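PDB 4DNX: sulfate adenylyltransferase from Allochromatium vinosum, which catalyses the reaction of sulfate with ATP to form adenosine 5'-phosphosulfate and diphosphate, the step that activates sulfate. Local coordinates for residues A[2-5]-A[9-12]; A[44-47]-A[51-54]; A[69-74]-A[273-278]; A[76-81]-A[280-285]; A[290-293]-A[297-300]. All coordinates share one frame; numbering follows the deposited sequence.

Contact 1 (A[2-5]-A[9-12])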
# COMPACT_ATOMS: atom_id res chain seq x y z
N ILE A 2 -20.56 -2.16 -6.79
CA ILE A 2 -20.76 -1.94 -8.22
C ILE A 2 -19.91 -2.96 -8.98
O ILE A 2 -18.77 -3.27 -8.57
CB ILE A 2 -20.38 -0.49 -8.62
CG1 ILE A 2 -20.85 -0.17 -10.04
CG2 ILE A 2 -18.84 -0.21 -8.43
CD1 ILE A 2 -20.90 1.33 -10.36
N LYS A 3 -20.47 -3.51 -10.06
CA LYS A 3 -19.69 -4.52 -10.79
C LYS A 3 -18.48 -3.91 -11.50
O LYS A 3 -18.51 -2.74 -11.89
CB LYS A 3 -20.59 -5.30 -11.77
CG LYS A 3 -21.09 -4.46 -12.96
CD LYS A 3 -21.97 -5.29 -13.92
CE LYS A 3 -21.25 -6.55 -14.48
NZ LYS A 3 -19.93 -6.35 -15.21
N PRO A 4 -17.40 -4.69 -11.65
CA PRO A 4 -16.28 -4.24 -12.48
C PRO A 4 -16.77 -4.08 -13.93
O PRO A 4 -17.81 -4.64 -14.32
CB PRO A 4 -15.27 -5.40 -12.39
CG PRO A 4 -15.69 -6.20 -11.14
CD PRO A 4 -17.17 -6.03 -11.05
N VAL A 5 -16.02 -3.34 -14.74
CA VAL A 5 -16.47 -3.14 -16.10
C VAL A 5 -16.19 -4.39 -16.93
O VAL A 5 -15.06 -4.81 -16.98
CB VAL A 5 -15.80 -1.90 -16.77
CG1 VAL A 5 -16.47 -1.65 -18.13
CG2 VAL A 5 -15.98 -0.65 -15.87
N GLU A 9 -15.64 -10.08 -11.71
CA GLU A 9 -14.52 -9.83 -10.80
C GLU A 9 -13.40 -9.15 -11.54
O GLU A 9 -13.23 -9.38 -12.74
CB GLU A 9 -14.00 -11.16 -10.25
CG GLU A 9 -15.08 -11.88 -9.44
CD GLU A 9 -14.52 -12.60 -8.25
OE1 GLU A 9 -13.49 -13.30 -8.40
OE2 GLU A 9 -15.13 -12.48 -7.15
N LEU A 10 -12.63 -8.33 -10.82
CA LEU A 10 -11.41 -7.73 -11.42
C LEU A 10 -10.44 -8.82 -11.87
O LEU A 10 -10.31 -9.89 -11.23
CB LEU A 10 -10.69 -6.81 -10.45
CG LEU A 10 -11.44 -5.52 -10.10
CD1 LEU A 10 -10.61 -4.80 -9.00
CD2 LEU A 10 -11.64 -4.55 -11.31
N ARG A 11 -9.76 -8.53 -12.97
CA ARG A 11 -8.77 -9.46 -13.57
C ARG A 11 -7.41 -8.75 -13.75
O ARG A 11 -6.94 -8.56 -14.89
CB ARG A 11 -9.31 -10.02 -14.92
CG ARG A 11 -10.64 -10.73 -14.78
CD ARG A 11 -10.92 -11.70 -15.94
NE ARG A 11 -12.27 -12.26 -15.80
CZ ARG A 11 -13.16 -12.37 -16.80
NH1 ARG A 11 -12.86 -11.93 -18.02
NH2 ARG A 11 -14.35 -12.91 -16.56
N PRO A 12 -6.76 -8.39 -12.63
CA PRO A 12 -5.50 -7.64 -12.68
C PRO A 12 -4.38 -8.50 -13.30
O PRO A 12 -4.45 -9.75 -13.28
CB PRO A 12 -5.18 -7.38 -11.20
CG PRO A 12 -5.85 -8.58 -10.43
CD PRO A 12 -7.15 -8.72 -11.23
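Pro4 packs against Leu10 and the peptide link before it, where two irregular segments near the N-terminus, within the PUA-like region, pass close to each other. Neither 2-5 nor 9-12 adopts a regular helix or strand, and the CA atoms of Pro4 and Leu10 are 6.1 Å apart. Traced outward from the backbone, the Pro4 ring first offers CB, whose neighbour is the branch tip Leu10 CD2 at 3.9 Å. The next atom, CG, reaches the other backbone instead: it sits 3.7 Å from Leu10 N and 3.8 Å from the carbonyl carbon of Glu9, so the ring corner rests on the peptide link between those two residues. CD then closes the ring on the proline's own N. On the other side, Leu10 sets CG opposite its carbonyl carbon (chi1 -68°), which brings the CD2 methyl within reach of the ring. The interface is small, 113 Å² in all, and is purely van der Waals. Pro4 is buried, being covered also by Asn286 and Arg184, and Leu10 touches Val181 of helix 180-190; Glu9 remains exposed. The carbonyl of Pro4 points elsewhere, to its preceding neighbour: the Lys3 chain curls back until NZ donates to Pro4 O at 2.9 Å, with a C=O...N angle of 170°, while NZ also bonds to Ser7 O.

Contact 2 (A[44-47]-A[51-54])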
# COMPACT_ATOMS: atom_id res chain seq x y z
N ALA A 44 0.97 -0.35 -18.45
CA ALA A 44 1.26 -1.65 -17.81
C ALA A 44 0.98 -1.65 -16.33
O ALA A 44 0.50 -2.62 -15.78
CB ALA A 44 2.75 -2.07 -18.06
N VAL A 45 1.30 -0.53 -15.67
CA VAL A 45 1.03 -0.41 -14.22
C VAL A 45 -0.49 -0.45 -13.99
O VAL A 45 -0.95 -1.17 -13.04
CB VAL A 45 1.66 0.86 -13.63
CG1 VAL A 45 1.18 1.06 -12.19
CG2 VAL A 45 3.16 0.72 -13.60
N MET A 46 -1.26 0.27 -14.83
CA MET A 46 -2.74 0.33 -14.69
C MET A 46 -3.32 -1.08 -14.95
O MET A 46 -4.24 -1.53 -14.23
CB MET A 46 -3.39 1.38 -15.62
CG MET A 46 -2.99 2.83 -15.26
SD MET A 46 -3.81 3.35 -13.70
CE MET A 46 -5.38 3.80 -14.31
N LEU A 47 -2.80 -1.78 -15.95
CA LEU A 47 -3.22 -3.17 -16.17
C LEU A 47 -2.87 -4.08 -14.98
O LEU A 47 -3.68 -4.95 -14.55
CB LEU A 47 -2.51 -3.70 -17.45
CG LEU A 47 -3.18 -3.22 -18.76
CD1 LEU A 47 -2.17 -3.44 -19.90
CD2 LEU A 47 -4.48 -3.98 -18.99
N TYR A 51 -6.92 -1.53 -12.72
CA TYR A 51 -7.68 -0.38 -13.18
C TYR A 51 -8.23 -0.56 -14.62
O TYR A 51 -9.30 -0.03 -14.96
CB TYR A 51 -6.82 0.87 -13.12
CG TYR A 51 -6.59 1.38 -11.70
CD1 TYR A 51 -7.66 1.95 -10.98
CD2 TYR A 51 -5.32 1.31 -11.10
CE1 TYR A 51 -7.46 2.43 -9.67
CE2 TYR A 51 -5.08 1.78 -9.82
CZ TYR A 51 -6.17 2.36 -9.10
OH TYR A 51 -5.95 2.84 -7.84
N PHE A 52 -7.49 -1.29 -15.47
CA PHE A 52 -7.93 -1.50 -16.86
C PHE A 52 -8.48 -2.90 -17.07
O PHE A 52 -8.53 -3.44 -18.19
CB PHE A 52 -6.78 -1.19 -17.84
CG PHE A 52 -6.38 0.27 -17.92
CD1 PHE A 52 -7.13 1.31 -17.32
CD2 PHE A 52 -5.23 0.60 -18.59
CE1 PHE A 52 -6.73 2.65 -17.45
CE2 PHE A 52 -4.79 1.96 -18.72
CZ PHE A 52 -5.52 2.96 -18.15
N SER A 53 -8.99 -3.49 -15.99
CA SER A 53 -9.64 -4.79 -16.12
C SER A 53 -10.90 -4.78 -17.01
O SER A 53 -11.58 -3.73 -17.06
CB SER A 53 -10.11 -5.25 -14.71
OG SER A 53 -10.83 -6.50 -14.77
N PRO A 54 -10.89 -5.66 -18.00
CA PRO A 54 -10.48 -7.05 -17.85
C PRO A 54 -9.43 -7.26 -18.96
O PRO A 54 -9.18 -8.42 -19.37
CB PRO A 54 -11.75 -7.86 -18.15
CG PRO A 54 -12.44 -7.05 -19.16
CD PRO A 54 -12.19 -5.60 -18.73
O HOH W 1 -6.22 -4.11 -15.12
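Met46 packs on both Tyr51 and Phe52, the residues at which the chain turns back after helix 38-48. Its CB stands over one face of the Phe52 ring, 3.5 Å from the ring centroid and 15° off the normal, which meets the definition of a CH-pi contact. Farther out the chain bends twice (chi2 -72°, chi3 -82°). This places SD 4.4 Å from the Tyr51 ring centroid in an oblique Met-aromatic contact, with a second, longer one to the Phe52 ring, while CE touches both Tyr51 CB at 3.5 Å and Phe52 CE1 at 3.6 Å. Beside it, Leu47 CD2 reaches Phe52 CB at 3.8 Å, the two side chains crossing at about a right angle. The backbones add two weak hydrogen bonds, from Tyr51 N (3.1 Å) and Phe52 N to the same Met46 O near the helix's C-terminal end. A water is hydrogen-bonded to Leu47 O at 2.7 Å and accepts weakly from Phe52 N.

Beyond this shell, Phe79 and Phe267 each meet Phe52 edge-to-face, and Phe283 of helix 274-287 covers Met46. The Tyr51 hydroxyl is fixed by hydrogen bonds with Arg178 O and His227 NE2. With only weak direct polar links between the segments, the turn appears to be held chiefly by dispersion between a flexible, polarisable thioether and two aromatic rings that other residues also hold.

Contact 3 (A[69-74]-A[273-278])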
# COMPACT_ATOMS: atom_id res chain seq x y z
N GLN A 69 -11.81 4.92 -32.53
CA GLN A 69 -12.91 5.48 -33.28
C GLN A 69 -14.26 5.25 -32.64
O GLN A 69 -15.21 6.01 -32.91
CB GLN A 69 -12.94 4.92 -34.71
CG GLN A 69 -11.72 5.26 -35.53
CD GLN A 69 -11.72 4.53 -36.83
OE1 GLN A 69 -12.24 5.03 -37.84
NE2 GLN A 69 -11.13 3.36 -36.84
N SER A 70 -14.37 4.18 -31.85
CA SER A 70 -15.70 3.71 -31.40
C SER A 70 -15.78 3.30 -29.91
O SER A 70 -16.85 2.88 -29.42
CB SER A 70 -16.21 2.57 -32.30
OG SER A 70 -15.49 1.38 -32.03
N MET A 71 -14.65 3.44 -29.20
CA MET A 71 -14.51 3.03 -27.81
C MET A 71 -14.81 1.56 -27.59
O MET A 71 -15.21 1.17 -26.50
CB MET A 71 -15.34 3.92 -26.86
CG MET A 71 -15.11 5.43 -27.01
SD MET A 71 -16.17 6.24 -25.74
CE MET A 71 -16.70 7.74 -26.53
N THR A 72 -14.57 0.73 -28.60
CA THR A 72 -14.67 -0.73 -28.44
C THR A 72 -13.46 -1.43 -29.05
O THR A 72 -12.84 -0.92 -29.99
CB THR A 72 -15.95 -1.33 -29.11
OG1 THR A 72 -15.89 -1.13 -30.54
CG2 THR A 72 -17.22 -0.70 -28.57
N LEU A 73 -13.16 -2.61 -28.53
CA LEU A 73 -12.25 -3.54 -29.19
C LEU A 73 -12.93 -4.26 -30.37
O LEU A 73 -14.17 -4.22 -30.55
CB LEU A 73 -11.73 -4.54 -28.15
CG LEU A 73 -11.09 -3.86 -26.91
CD1 LEU A 73 -10.51 -4.91 -26.01
CD2 LEU A 73 -10.03 -2.85 -27.32
N THR A 74 -12.14 -4.91 -31.23
CA THR A 74 -12.75 -5.66 -32.37
C THR A 74 -13.76 -6.74 -31.95
O THR A 74 -14.71 -7.00 -32.68
CB THR A 74 -11.70 -6.31 -33.32
OG1 THR A 74 -10.83 -7.16 -32.56
CG2 THR A 74 -10.91 -5.22 -34.05
N GLY A 273 -9.17 15.54 -22.46
CA GLY A 273 -10.49 16.14 -22.17
C GLY A 273 -11.59 15.10 -22.11
O GLY A 273 -11.45 14.11 -21.37
N PRO A 274 -12.66 15.31 -22.88
CA PRO A 274 -13.82 14.41 -22.83
C PRO A 274 -13.45 12.94 -23.03
O PRO A 274 -13.96 12.06 -22.32
CB PRO A 274 -14.73 14.90 -23.94
CG PRO A 274 -14.32 16.33 -24.21
CD PRO A 274 -12.90 16.49 -23.74
N ARG A 275 -12.59 12.62 -24.00
CA ARG A 275 -12.19 11.21 -24.09
C ARG A 275 -11.48 10.63 -22.84
O ARG A 275 -11.70 9.45 -22.48
CB ARG A 275 -11.35 10.93 -25.33
CG ARG A 275 -11.06 9.42 -25.52
CD ARG A 275 -12.35 8.59 -25.88
NE ARG A 275 -12.81 8.91 -27.21
CZ ARG A 275 -12.52 8.19 -28.30
NH1 ARG A 275 -11.86 7.04 -28.20
NH2 ARG A 275 -12.92 8.59 -29.48
N GLU A 276 -10.66 11.44 -22.17
CA GLU A 276 -9.96 10.99 -21.00
C GLU A 276 -10.94 10.87 -19.82
O GLU A 276 -10.76 9.99 -18.97
CB GLU A 276 -8.80 11.93 -20.66
CG GLU A 276 -7.93 11.43 -19.55
CD GLU A 276 -6.58 12.11 -19.52
OE1 GLU A 276 -6.51 13.23 -20.07
OE2 GLU A 276 -5.62 11.53 -18.94
N ALA A 277 -11.98 11.71 -19.82
CA ALA A 277 -13.01 11.64 -18.77
C ALA A 277 -13.71 10.27 -18.81
O ALA A 277 -14.03 9.71 -17.75
CB ALA A 277 -14.03 12.80 -18.90
N VAL A 278 -13.93 9.72 -20.01
CA VAL A 278 -14.52 8.38 -20.10
C VAL A 278 -13.57 7.31 -19.53
O VAL A 278 -14.01 6.36 -18.83
CB VAL A 278 -14.92 8.04 -21.56
CG1 VAL A 278 -15.55 6.65 -21.61
CG2 VAL A 278 -15.92 9.13 -22.06
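Met71 reaches across to Arg275 and Val278 of helix 274-287, joining the PUA-like region to the ATP-sulfurylase region through a side chain rather than through close backbones: the nearest CA atoms, those of Met71 and Arg275, are 9.3 Å apart. The packed part is the methionine itself. Just past helix 61-70 the backbone of Met71 takes a positive phi (57°), and from there its side chain extends (chi2 -178°) toward the second helix. CG settles over one face of the Arg275 guanidinium, 3.7 Å above the plane and displaced toward the rim, with NH1 its nearest atom. CE comes to 4.1 Å from Arg275 NE. SD meets Val278 CG1 at 4.2 Å, a looser touch in which the two side chains cross at about a right angle.

The guanidinium is presented flat to the methionine because Arg275 bends at chi2 and chi3, and its nitrogens are held by main-chain carbonyls: NH2 by Ala68 O of helix 61-70, and NH1 by Pro80 O. These bonds would satisfy a buried cation while one face packs against a methionine methylene.

By contrast, Gln69, Ser70 and Thr74 are exposed, and their side chains stay more than 6 Å from 273-278. Among the neighbouring elements, Phe78 packs on Met71, the Met71 backbone bonds with Phe79, and Val278 touches Ile313 of helix 309-316.

Contact 4 (A[76-81]-A[280-285])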
# COMPACT_ATOMS: atom_id res chain seq x y z
N GLY A 76 -15.80 -6.42 -29.49
CA GLY A 76 -16.98 -5.78 -28.96
C GLY A 76 -16.89 -5.31 -27.52
O GLY A 76 -17.78 -4.59 -27.08
N ARG A 77 -15.84 -5.68 -26.79
CA ARG A 77 -15.64 -5.17 -25.40
C ARG A 77 -15.50 -3.63 -25.39
O ARG A 77 -14.81 -3.08 -26.25
CB ARG A 77 -14.39 -5.78 -24.72
CG ARG A 77 -14.54 -7.24 -24.28
CD ARG A 77 -13.20 -7.83 -23.77
NE ARG A 77 -12.26 -7.96 -24.88
CZ ARG A 77 -10.94 -8.12 -24.77
NH1 ARG A 77 -10.36 -8.20 -23.58
NH2 ARG A 77 -10.20 -8.22 -25.86
N PHE A 78 -16.13 -2.95 -24.43
CA PHE A 78 -15.95 -1.52 -24.25
C PHE A 78 -14.55 -1.20 -23.66
O PHE A 78 -14.16 -1.74 -22.61
CB PHE A 78 -17.04 -0.98 -23.33
CG PHE A 78 -16.89 0.47 -23.01
CD1 PHE A 78 -17.03 1.45 -24.01
CD2 PHE A 78 -16.62 0.88 -21.69
CE1 PHE A 78 -16.87 2.84 -23.69
CE2 PHE A 78 -16.48 2.25 -21.39
CZ PHE A 78 -16.60 3.21 -22.38
N PHE A 79 -13.82 -0.30 -24.33
CA PHE A 79 -12.62 0.31 -23.78
C PHE A 79 -12.28 1.64 -24.49
O PHE A 79 -12.15 1.67 -25.71
CB PHE A 79 -11.43 -0.64 -23.76
CG PHE A 79 -10.35 -0.18 -22.81
CD1 PHE A 79 -10.44 -0.45 -21.43
CD2 PHE A 79 -9.30 0.64 -23.27
CE1 PHE A 79 -9.50 0.01 -20.54
CE2 PHE A 79 -8.33 1.13 -22.38
CZ PHE A 79 -8.41 0.79 -20.98
N PRO A 80 -12.17 2.73 -23.73
CA PRO A 80 -12.23 4.06 -24.35
C PRO A 80 -11.00 4.62 -25.03
O PRO A 80 -11.16 5.57 -25.79
CB PRO A 80 -12.65 4.99 -23.19
CG PRO A 80 -12.28 4.31 -21.98
CD PRO A 80 -12.23 2.81 -22.25
N VAL A 81 -9.81 4.11 -24.77
CA VAL A 81 -8.59 4.58 -25.47
C VAL A 81 -7.69 3.41 -25.87
O VAL A 81 -7.68 2.37 -25.25
CB VAL A 81 -7.74 5.59 -24.60
CG1 VAL A 81 -8.61 6.79 -24.17
CG2 VAL A 81 -7.11 4.87 -23.41
N HIS A 280 -11.31 7.84 -17.20
CA HIS A 280 -11.42 8.09 -15.74
C HIS A 280 -12.63 7.40 -15.13
O HIS A 280 -12.47 6.76 -14.10
CB HIS A 280 -11.52 9.58 -15.46
CG HIS A 280 -10.24 10.32 -15.66
ND1 HIS A 280 -10.19 11.71 -15.62
CD2 HIS A 280 -8.98 9.90 -15.90
CE1 HIS A 280 -8.94 12.10 -15.82
NE2 HIS A 280 -8.18 11.02 -15.98
N ALA A 281 -13.80 7.52 -15.76
CA ALA A 281 -15.01 6.85 -15.26
C ALA A 281 -14.83 5.33 -15.28
O ALA A 281 -15.19 4.62 -14.31
CB ALA A 281 -16.26 7.30 -16.06
N TYR A 282 -14.22 4.83 -16.34
CA TYR A 282 -14.00 3.39 -16.48
C TYR A 282 -13.18 2.83 -15.31
O TYR A 282 -13.63 1.87 -14.63
CB TYR A 282 -13.27 3.17 -17.79
CG TYR A 282 -13.07 1.70 -18.15
CD1 TYR A 282 -12.09 0.93 -17.51
CD2 TYR A 282 -13.84 1.13 -19.14
CE1 TYR A 282 -11.93 -0.44 -17.84
CE2 TYR A 282 -13.70 -0.22 -19.50
CZ TYR A 282 -12.74 -0.99 -18.84
OH TYR A 282 -12.62 -2.32 -19.19
N PHE A 283 -12.01 3.42 -15.03
CA PHE A 283 -11.19 2.85 -13.97
C PHE A 283 -11.69 3.12 -12.55
O PHE A 283 -11.42 2.33 -11.63
CB PHE A 283 -9.67 3.05 -14.16
CG PHE A 283 -9.15 4.47 -14.04
CD1 PHE A 283 -8.89 5.04 -12.80
CD2 PHE A 283 -8.72 5.12 -15.21
CE1 PHE A 283 -8.29 6.35 -12.72
CE2 PHE A 283 -8.13 6.41 -15.16
CZ PHE A 283 -7.90 7.02 -13.91
N ARG A 284 -12.49 4.18 -12.42
CA ARG A 284 -13.11 4.46 -11.13
C ARG A 284 -14.21 3.46 -10.84
O ARG A 284 -14.46 3.11 -9.67
CB ARG A 284 -13.63 5.91 -11.05
CG ARG A 284 -12.65 6.89 -10.40
CD ARG A 284 -11.43 6.98 -11.15
NE ARG A 284 -10.32 7.84 -10.64
CZ ARG A 284 -9.82 8.95 -11.21
NH1 ARG A 284 -10.42 9.55 -12.23
NH2 ARG A 284 -8.68 9.47 -10.74
N GLN A 285 -14.91 3.00 -11.86
CA GLN A 285 -15.90 1.92 -11.64
C GLN A 285 -15.16 0.67 -11.22
O GLN A 285 -15.59 -0.03 -10.28
CB GLN A 285 -16.77 1.67 -12.88
CG GLN A 285 -17.84 0.58 -12.62
CD GLN A 285 -18.80 0.38 -13.78
OE1 GLN A 285 -19.22 1.34 -14.44
NE2 GLN A 285 -19.20 -0.88 -14.00
O HOH W 2 -14.52 -3.77 -20.89
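Phe79 and Tyr282 have the closest CA atoms of the pair, 8.0 Å apart, so the irregular 76-81 segment meets helix 274-287 chiefly through side chains. The Tyr282 side chain leaves the helix with CG opposite its backbone N (chi1 -175°), which brings the ring up to both phenylalanines, Phe79 over its face and Phe78 CD2 at its edge. Phe79 comes to it edge-on: the rings form a T-shaped pair with planes at 75° and centroids 4.9 Å apart, and Phe79 CD1 lies 3.5 Å from Tyr282 CZ over the face of the tyrosine. Phe78 approaches differently, in an oblique ring pair with planes at 39°, its CE2 being 3.6 Å from Tyr282 CD2. The three rings make an aromatic cluster at the junction of the PUA-like and ATP-sulfurylase regions. Pro80 packs beside it: its CD touches Tyr282 CD2 at 3.9 Å and also sits over one face of the Phe79 ring. At the polar end, a water bridges the segments by donating to Phe78 O at 2.7 Å and to Tyr282 OH at 2.9 Å. The hydroxyl also hydrogen-bonds Ser53 O, a partner from the loop after helix 38-48. With a phenylalanine in place of Tyr282, Ser53 O would probably lose its hydroxyl mate and the water one of its two protein acceptors. Val5 and Pro54 also touch the tyrosine side chain.

Contact 5 (A[290-293]-A[297-300])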
# COMPACT_ATOMS: atom_id res chain seq x y z
N THR A 290 -19.17 4.47 -7.13
CA THR A 290 -20.47 4.48 -7.76
C THR A 290 -20.76 5.80 -8.48
O THR A 290 -21.68 5.86 -9.32
CB THR A 290 -21.62 4.18 -6.73
OG1 THR A 290 -21.59 5.14 -5.68
CG2 THR A 290 -21.51 2.79 -6.12
N HIS A 291 -20.03 6.86 -8.11
CA HIS A 291 -20.21 8.21 -8.64
C HIS A 291 -18.84 8.84 -8.87
O HIS A 291 -17.91 8.58 -8.10
CB HIS A 291 -21.02 9.04 -7.63
CG HIS A 291 -22.43 8.56 -7.49
ND1 HIS A 291 -22.78 7.50 -6.68
CD2 HIS A 291 -23.57 8.97 -8.10
CE1 HIS A 291 -24.08 7.27 -6.79
NE2 HIS A 291 -24.58 8.15 -7.64
N PHE A 292 -18.71 9.67 -9.88
CA PHE A 292 -17.45 10.30 -10.21
C PHE A 292 -17.71 11.77 -10.51
O PHE A 292 -18.60 12.08 -11.30
CB PHE A 292 -16.83 9.63 -11.46
CG PHE A 292 -15.57 10.30 -11.96
CD1 PHE A 292 -14.56 10.66 -11.08
CD2 PHE A 292 -15.39 10.51 -13.32
CE1 PHE A 292 -13.36 11.27 -11.54
CE2 PHE A 292 -14.23 11.11 -13.79
CZ PHE A 292 -13.21 11.49 -12.92
N ILE A 293 -16.96 12.65 -9.86
CA ILE A 293 -17.17 14.11 -10.03
C ILE A 293 -16.40 14.58 -11.29
O ILE A 293 -15.17 14.39 -11.39
CB ILE A 293 -16.61 14.88 -8.83
CG1 ILE A 293 -17.45 14.60 -7.59
CG2 ILE A 293 -16.59 16.43 -9.09
CD1 ILE A 293 -16.85 15.18 -6.30
N ASP A 297 -14.08 21.84 -17.83
CA ASP A 297 -12.79 21.60 -18.47
C ASP A 297 -12.04 20.40 -17.94
O ASP A 297 -10.82 20.37 -17.89
CB ASP A 297 -11.94 22.88 -18.43
CG ASP A 297 -12.53 23.99 -19.33
OD1 ASP A 297 -12.80 25.12 -18.83
OD2 ASP A 297 -12.74 23.71 -20.55
N HIS A 298 -12.78 19.38 -17.51
CA HIS A 298 -12.15 18.21 -16.94
C HIS A 298 -11.12 17.58 -17.90
O HIS A 298 -11.45 17.35 -19.05
CB HIS A 298 -13.23 17.20 -16.55
CG HIS A 298 -12.69 16.00 -15.83
ND1 HIS A 298 -12.56 15.95 -14.45
CD2 HIS A 298 -12.23 14.81 -16.30
CE1 HIS A 298 -12.07 14.77 -14.10
NE2 HIS A 298 -11.85 14.07 -15.20
N ALA A 299 -9.91 17.34 -17.38
CA ALA A 299 -8.78 16.72 -18.12
C ALA A 299 -8.36 17.50 -19.39
O ALA A 299 -7.71 16.94 -20.28
CB ALA A 299 -9.12 15.26 -18.48
N GLY A 300 -8.71 18.77 -19.43
CA GLY A 300 -8.49 19.61 -20.63
C GLY A 300 -7.10 20.23 -20.70
O GLY A 300 -6.29 20.10 -19.77
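Phe292 and His298 meet through their rings, and this aromatic contact is the main link between strand 291-294 and the turn that follows it. The side chains come from opposite directions, each with CG opposite its own backbone N (chi1 175° for Phe292). Phe292 CZ does the touching, 3.7 Å from His298 CE1 and 3.7 Å from His298 NE2. The ring planes are nearly perpendicular, at 87°, with centroids 5.5 Å apart, in an oblique approach. A second, lighter van der Waals touch brings Ile293 O to 4.1 Å from His298 CE1.

Among the polar interactions, Gly300 N donates to Asp297 O at 3.1 Å and closes a type II beta turn in which Ala299 takes the positive phi (59°) expected of the third position. His298 NE2 hydrogen-bonds His280 ND1 of helix 274-287. Replacing His298 by alanine is likely to leave His280 ND1 without this partner and open a gap beside Phe292 CZ.

The turn carries the Asp-His-Ala-Gly sequence of a family motif, consistent with a part in nucleotide binding here, as in relatives. Strand 291-294 runs in the parallel sheet of the Rossmann-like fold between strands 195-200 and 326-329. Successive side chains leave it on opposite faces: Phe292 packs on His280 and Arg284 of helix 274-287, whereas His291 and Ile293 face helix 206-219.

Overall arrangement
Helix 274-287 is the common element: contacts 3 and 4 use its successive turns, their centres 8 Å apart, and contact 5 follows it in the chain. Arg275 NH1 to Pro80 O (2.9 Å) joins contact 3 to contact 4, and His280 ND1 to His298 NE2 (2.9 Å) joins contact 4 to contact 5. Contacts 1 and 2 also meet this helix, through Lys3 O to Gln285 NE2 (2.9 Å) and Ser53 O to Tyr282 OH (2.8 Å), and Arg11 N to Ser53 OG (2.9 Å) ties them together. Contacts 2 and 5 do not touch, about 11 Å apart at nearest atoms. Contact 5 includes part of a family motif and so probably borders the nucleotide site.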